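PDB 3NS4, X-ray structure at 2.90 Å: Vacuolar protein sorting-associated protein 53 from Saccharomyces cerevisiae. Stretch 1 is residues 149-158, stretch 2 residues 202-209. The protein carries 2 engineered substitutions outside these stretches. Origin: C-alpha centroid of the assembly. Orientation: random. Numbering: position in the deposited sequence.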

ATOM      1  N   SER A 149      -5.795  -5.594  11.738  1.00 45.17           N
ATOM      2  CA  SER A 149      -7.155  -5.509  11.248  1.00 43.57           C
ATOM      3  C   SER A 149      -7.488  -4.186  10.586  1.00 42.45           C
ATOM      4  O   SER A 149      -8.293  -4.171   9.645  1.00 44.16           O
ATOM      5  CB  SER A 149      -8.137  -5.778  12.371  1.00 45.27           C
ATOM      6  OG  SER A 149      -7.974  -4.800  13.366  1.00 54.38           O
ATOM      7  N   ALA A 150      -6.920  -3.076  11.059  1.00 43.00           N
ATOM      8  CA  ALA A 150      -7.188  -1.803  10.384  1.00 42.31           C
ATOM      9  C   ALA A 150      -6.607  -1.824   8.943  1.00 42.30           C
ATOM     10  O   ALA A 150      -7.281  -1.420   7.979  1.00 45.06           O
ATOM     11  CB  ALA A 150      -6.639  -0.646  11.166  1.00 43.54           C
ATOM     12  N   VAL A 151      -5.378  -2.328   8.798  1.00 39.78           N
ATOM     13  CA  VAL A 151      -4.740  -2.423   7.496  1.00 38.15           C
ATOM     14  C   VAL A 151      -5.603  -3.316   6.608  1.00 37.33           C
ATOM     15  O   VAL A 151      -5.960  -2.983   5.457  1.00 36.71           O
ATOM     16  CB  VAL A 151      -3.312  -2.999   7.646  1.00 38.19           C
ATOM     17  CG1 VAL A 151      -2.747  -3.489   6.333  1.00 36.76           C
ATOM     18  CG2 VAL A 151      -2.386  -1.970   8.248  1.00 38.98           C
ATOM     19  N   TRP A 152      -5.994  -4.439   7.173  1.00 38.03           N
ATOM     20  CA  TRP A 152      -6.789  -5.367   6.422  1.00 39.43           C
ATOM     21  C   TRP A 152      -8.029  -4.711   5.851  1.00 40.51           C
ATOM     22  O   TRP A 152      -8.428  -4.956   4.704  1.00 40.63           O
ATOM     23  CB  TRP A 152      -7.187  -6.473   7.347  1.00 39.92           C
ATOM     24  CG  TRP A 152      -7.904  -7.522   6.675  1.00 39.54           C
ATOM     25  CD1 TRP A 152      -7.379  -8.581   6.002  1.00 38.30           C
ATOM     26  CD2 TRP A 152      -9.318  -7.661   6.627  1.00 40.22           C
ATOM     27  NE1 TRP A 152      -8.402  -9.394   5.527  1.00 40.32           N
ATOM     28  CE2 TRP A 152      -9.601  -8.848   5.901  1.00 39.16           C
ATOM     29  CE3 TRP A 152     -10.382  -6.897   7.134  1.00 39.99           C
ATOM     30  CZ2 TRP A 152     -10.902  -9.280   5.652  1.00 39.82           C
ATOM     31  CZ3 TRP A 152     -11.683  -7.334   6.903  1.00 40.63           C
ATOM     32  CH2 TRP A 152     -11.928  -8.518   6.161  1.00 44.84           C
ATOM     33  N   SER A 153      -8.594  -3.829   6.653  1.00 39.29           N
ATOM     34  CA  SER A 153      -9.835  -3.201   6.327  1.00 40.89           C
ATOM     35  C   SER A 153      -9.693  -2.140   5.308  1.00 38.52           C
ATOM     36  O   SER A 153     -10.565  -1.967   4.443  1.00 38.91           O
ATOM     37  CB  SER A 153     -10.392  -2.595   7.590  1.00 46.43           C
ATOM     38  OG  SER A 153     -10.533  -3.622   8.557  1.00 59.17           O
ATOM     39  N   PHE A 154      -8.604  -1.400   5.418  1.00 37.51           N
ATOM     40  CA  PHE A 154      -8.371  -0.326   4.487  1.00 36.91           C
ATOM     41  C   PHE A 154      -8.143  -0.985   3.141  1.00 35.71           C
ATOM     42  O   PHE A 154      -8.781  -0.618   2.142  1.00 35.58           O
ATOM     43  CB  PHE A 154      -7.207   0.522   4.945  1.00 37.00           C
ATOM     44  CG  PHE A 154      -7.164   1.858   4.302  1.00 40.29           C
ATOM     45  CD1 PHE A 154      -8.297   2.364   3.648  1.00 37.95           C
ATOM     46  CD2 PHE A 154      -6.033   2.685   4.439  1.00 37.04           C
ATOM     47  CE1 PHE A 154      -8.281   3.648   3.041  1.00 45.01           C
ATOM     48  CE2 PHE A 154      -6.021   3.978   3.841  1.00 38.86           C
ATOM     49  CZ  PHE A 154      -7.141   4.457   3.138  1.00 37.59           C
ATOM     50  N   VAL A 155      -7.308  -2.022   3.127  1.00 35.13           N
ATOM     51  CA  VAL A 155      -7.095  -2.742   1.889  1.00 34.27           C
ATOM     52  C   VAL A 155      -8.428  -3.158   1.271  1.00 34.63           C
ATOM     53  O   VAL A 155      -8.717  -2.796   0.131  1.00 34.40           O
ATOM     54  CB  VAL A 155      -6.232  -3.941   2.108  1.00 34.07           C
ATOM     55  CG1 VAL A 155      -6.154  -4.768   0.859  1.00 33.54           C
ATOM     56  CG2 VAL A 155      -4.859  -3.480   2.509  1.00 33.87           C
ATOM     57  N   LEU A 156      -9.253  -3.879   2.026  1.00 35.43           N
ATOM     58  CA  LEU A 156     -10.540  -4.342   1.497  1.00 36.04           C
ATOM     59  C   LEU A 156     -11.431  -3.200   0.956  1.00 36.52           C
ATOM     60  O   LEU A 156     -12.068  -3.312  -0.106  1.00 36.76           O
ATOM     61  CB  LEU A 156     -11.294  -5.142   2.569  1.00 38.60           C
ATOM     62  CG  LEU A 156     -12.567  -5.858   2.101  1.00 38.20           C
ATOM     63  CD1 LEU A 156     -12.239  -6.866   0.984  1.00 37.51           C
ATOM     64  CD2 LEU A 156     -13.225  -6.543   3.282  1.00 39.13           C
ATOM     65  N   ALA A 157     -11.479  -2.103   1.700  1.00 36.94           N
ATOM     66  CA  ALA A 157     -12.241  -0.974   1.252  1.00 37.64           C
ATOM     67  C   ALA A 157     -11.623  -0.489  -0.056  1.00 36.85           C
ATOM     68  O   ALA A 157     -12.328  -0.237  -1.017  1.00 37.39           O
ATOM     69  CB  ALA A 157     -12.232   0.108   2.303  1.00 38.39           C
ATOM     70  N   LEU A 158     -10.297  -0.407  -0.111  1.00 35.79           N
ATOM     71  CA  LEU A 158      -9.640   0.075  -1.323  1.00 35.18           C
ATOM     72  C   LEU A 158      -9.973  -0.828  -2.485  1.00 36.74           C
ATOM     73  O   LEU A 158     -10.137  -0.339  -3.598  1.00 41.41           O
ATOM     74  CB  LEU A 158      -8.124   0.244  -1.154  1.00 34.23           C
ATOM     75  CG  LEU A 158      -7.838   1.364  -0.174  1.00 34.69           C
ATOM     76  CD1 LEU A 158      -6.435   1.345   0.289  1.00 34.10           C
ATOM     77  CD2 LEU A 158      -8.189   2.671  -0.816  1.00 35.30           C
ATOM     78  N   VAL A 202      -1.107   8.922   7.634  1.00 45.90           N
ATOM     79  CA  VAL A 202      -2.277   9.777   7.825  1.00 48.28           C
ATOM     80  C   VAL A 202      -3.568   9.237   7.173  1.00 49.08           C
ATOM     81  O   VAL A 202      -4.627   9.157   7.832  1.00 50.68           O
ATOM     82  CB  VAL A 202      -2.039  11.171   7.288  1.00 49.19           C
ATOM     83  CG1 VAL A 202      -3.148  12.084   7.762  1.00 48.19           C
ATOM     84  CG2 VAL A 202      -0.688  11.663   7.740  1.00 52.05           C
ATOM     85  N   LEU A 203      -3.495   8.874   5.888  1.00 46.11           N
ATOM     86  CA  LEU A 203      -4.697   8.372   5.203  1.00 42.20           C
ATOM     87  C   LEU A 203      -5.281   7.174   5.912  1.00 42.39           C
ATOM     88  O   LEU A 203      -6.501   7.085   6.048  1.00 44.76           O
ATOM     89  CB  LEU A 203      -4.456   8.086   3.727  1.00 39.82           C
ATOM     90  CG  LEU A 203      -4.218   9.343   2.872  1.00 40.31           C
ATOM     91  CD1 LEU A 203      -3.819   8.964   1.478  1.00 38.82           C
ATOM     92  CD2 LEU A 203      -5.447  10.250   2.846  1.00 41.78           C
ATOM     93  N   LEU A 204      -4.413   6.274   6.387  1.00 41.35           N
ATOM     94  CA  LEU A 204      -4.857   5.108   7.149  1.00 41.09           C
ATOM     95  C   LEU A 204      -5.530   5.571   8.450  1.00 44.57           C
ATOM     96  O   LEU A 204      -6.630   5.095   8.794  1.00 45.01           O
ATOM     97  CB  LEU A 204      -3.684   4.193   7.451  1.00 40.92           C
ATOM     98  CG  LEU A 204      -3.945   3.078   8.468  1.00 41.73           C
ATOM     99  CD1 LEU A 204      -4.802   1.956   7.888  1.00 41.77           C
ATOM    100  CD2 LEU A 204      -2.636   2.526   9.001  1.00 41.34           C
ATOM    101  N   GLY A 205      -4.873   6.497   9.159  1.00 44.39           N
ATOM    102  CA  GLY A 205      -5.431   7.086  10.370  1.00 46.75           C
ATOM    103  C   GLY A 205      -6.826   7.647  10.101  1.00 51.95           C
ATOM    104  O   GLY A 205      -7.787   7.248  10.774  1.00 54.72           O
ATOM    105  N   GLN A 206      -6.969   8.559   9.126  1.00 50.32           N
ATOM    106  CA  GLN A 206      -8.310   9.069   8.784  1.00 50.45           C
ATOM    107  C   GLN A 206      -9.280   7.926   8.510  1.00 49.28           C
ATOM    108  O   GLN A 206     -10.374   7.910   9.054  1.00 51.66           O
ATOM    109  CB  GLN A 206      -8.293   9.975   7.576  1.00 49.68           C
ATOM    110  CG  GLN A 206      -7.663  11.330   7.788  1.00 58.29           C
ATOM    111  CD  GLN A 206      -7.574  12.114   6.473  1.00 74.99           C
ATOM    112  OE1 GLN A 206      -8.072  11.677   5.413  1.00 76.12           O
ATOM    113  NE2 GLN A 206      -6.924  13.261   6.531  1.00 73.60           N
ATOM    114  N   PHE A 207      -8.883   6.967   7.678  1.00 46.01           N
ATOM    115  CA  PHE A 207      -9.738   5.823   7.420  1.00 45.29           C
ATOM    116  C   PHE A 207     -10.248   5.197   8.709  1.00 47.80           C
ATOM    117  O   PHE A 207     -11.454   4.946   8.847  1.00 46.93           O
ATOM    118  CB  PHE A 207      -9.034   4.748   6.609  1.00 41.74           C
ATOM    119  CG  PHE A 207      -9.886   3.554   6.381  1.00 41.22           C
ATOM    120  CD1 PHE A 207     -10.982   3.624   5.541  1.00 46.74           C
ATOM    121  CD2 PHE A 207      -9.620   2.361   7.013  1.00 44.92           C
ATOM    122  CE1 PHE A 207     -11.803   2.516   5.327  1.00 42.72           C
ATOM    123  CE2 PHE A 207     -10.438   1.233   6.797  1.00 46.85           C
ATOM    124  CZ  PHE A 207     -11.526   1.320   5.952  1.00 42.06           C
ATOM    125  N   GLU A 208      -9.325   4.928   9.636  1.00 57.66           N
ATOM    126  CA  GLU A 208      -9.688   4.352  10.935  1.00 62.71           C
ATOM    127  C   GLU A 208     -10.768   5.213  11.629  1.00 68.30           C
ATOM    128  O   GLU A 208     -11.805   4.696  12.020  1.00 68.30           O
ATOM    129  CB  GLU A 208      -8.455   4.147  11.831  1.00 65.40           C
ATOM    130  CG  GLU A 208      -7.549   2.953  11.468  1.00 69.14           C
ATOM    131  CD  GLU A 208      -6.242   2.866  12.301  1.00 84.57           C
ATOM    132  OE1 GLU A 208      -5.365   3.754  12.152  1.00 98.80           O
ATOM    133  OE2 GLU A 208      -6.059   1.890  13.075  1.00 84.63           O
ATOM    134  N   ASN A 209     -10.542   6.527  11.738  1.00 73.80           N
ATOM    135  CA  ASN A 209     -11.512   7.444  12.357  1.00 77.88           C
ATOM    136  C   ASN A 209     -12.885   7.370  11.745  1.00 75.69           C
ATOM    137  O   ASN A 209     -13.877   7.225  12.456  1.00 78.32           O
ATOM    138  CB  ASN A 209     -11.051   8.889  12.244  1.00 83.39           C
ATOM    139  CG  ASN A 209      -9.869   9.193  13.120  1.00 96.11           C
ATOM    140  OD1 ASN A 209      -9.612   8.494  14.102  1.00105.55           O
ATOM    141  ND2 ASN A 209      -9.141  10.256  12.780  1.00105.64           N
TER

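The two stretches form a perpendicular helix-helix contact that is held by apolar packing around a stacked phenylalanine pair, with no hydrogen bond between them. Their axes cross at 90° with a closest approach of 10.2 Å, so the shared surface is compact: 380 Å² is buried, both sides summed. Each helix satisfies its own backbone through i to i+4 bonds, such as Phe 154 N to Ala 150 O (2.9 Å) and Phe 207 N to Leu 203 O (2.9 Å), which leaves side chains to make most of the contact.

The ring planes of Phe 154 and Phe 207 lie 15° apart, with centroids separated by 4.4 Å, the geometry of an offset stack. Phe 154 CD1 approaches Phe 207 CG to 3.4 Å. The offset also places Phe 207 CB over the Phe 154 face, 3.8 Å from the ring centroid and 10° off its normal, a CH-pi contact.

Phe 207 acts as a knob, its side chain seated among Ala 150, Ser 153, Phe 154 and Ala 157. The small side chains on this surface let the ring come close: Ala 157 CB is 3.9 Å from Phe 207 CE1, and Ser 153 CB is 3.9 Å from Phe 207 CE2. The Ser 153 hydroxyl is engaged within its own helix, OG donating to Ser 149 O at 2.6 Å.

Leu 204 extends the apolar patch. Its CA-to-CB bond points sideways, but with chi1 t and chi2 p the end of the side chain comes nearer, putting Leu 204 CD1 3.7 Å from Phe 154 CD2. At the margin, Glu 208 OE2 lies 3.2 Å from Ala 150 CB; this is van der Waals contact with a methyl group, and the carboxylate oxygen finds its hydrogen bond elsewhere in the structure.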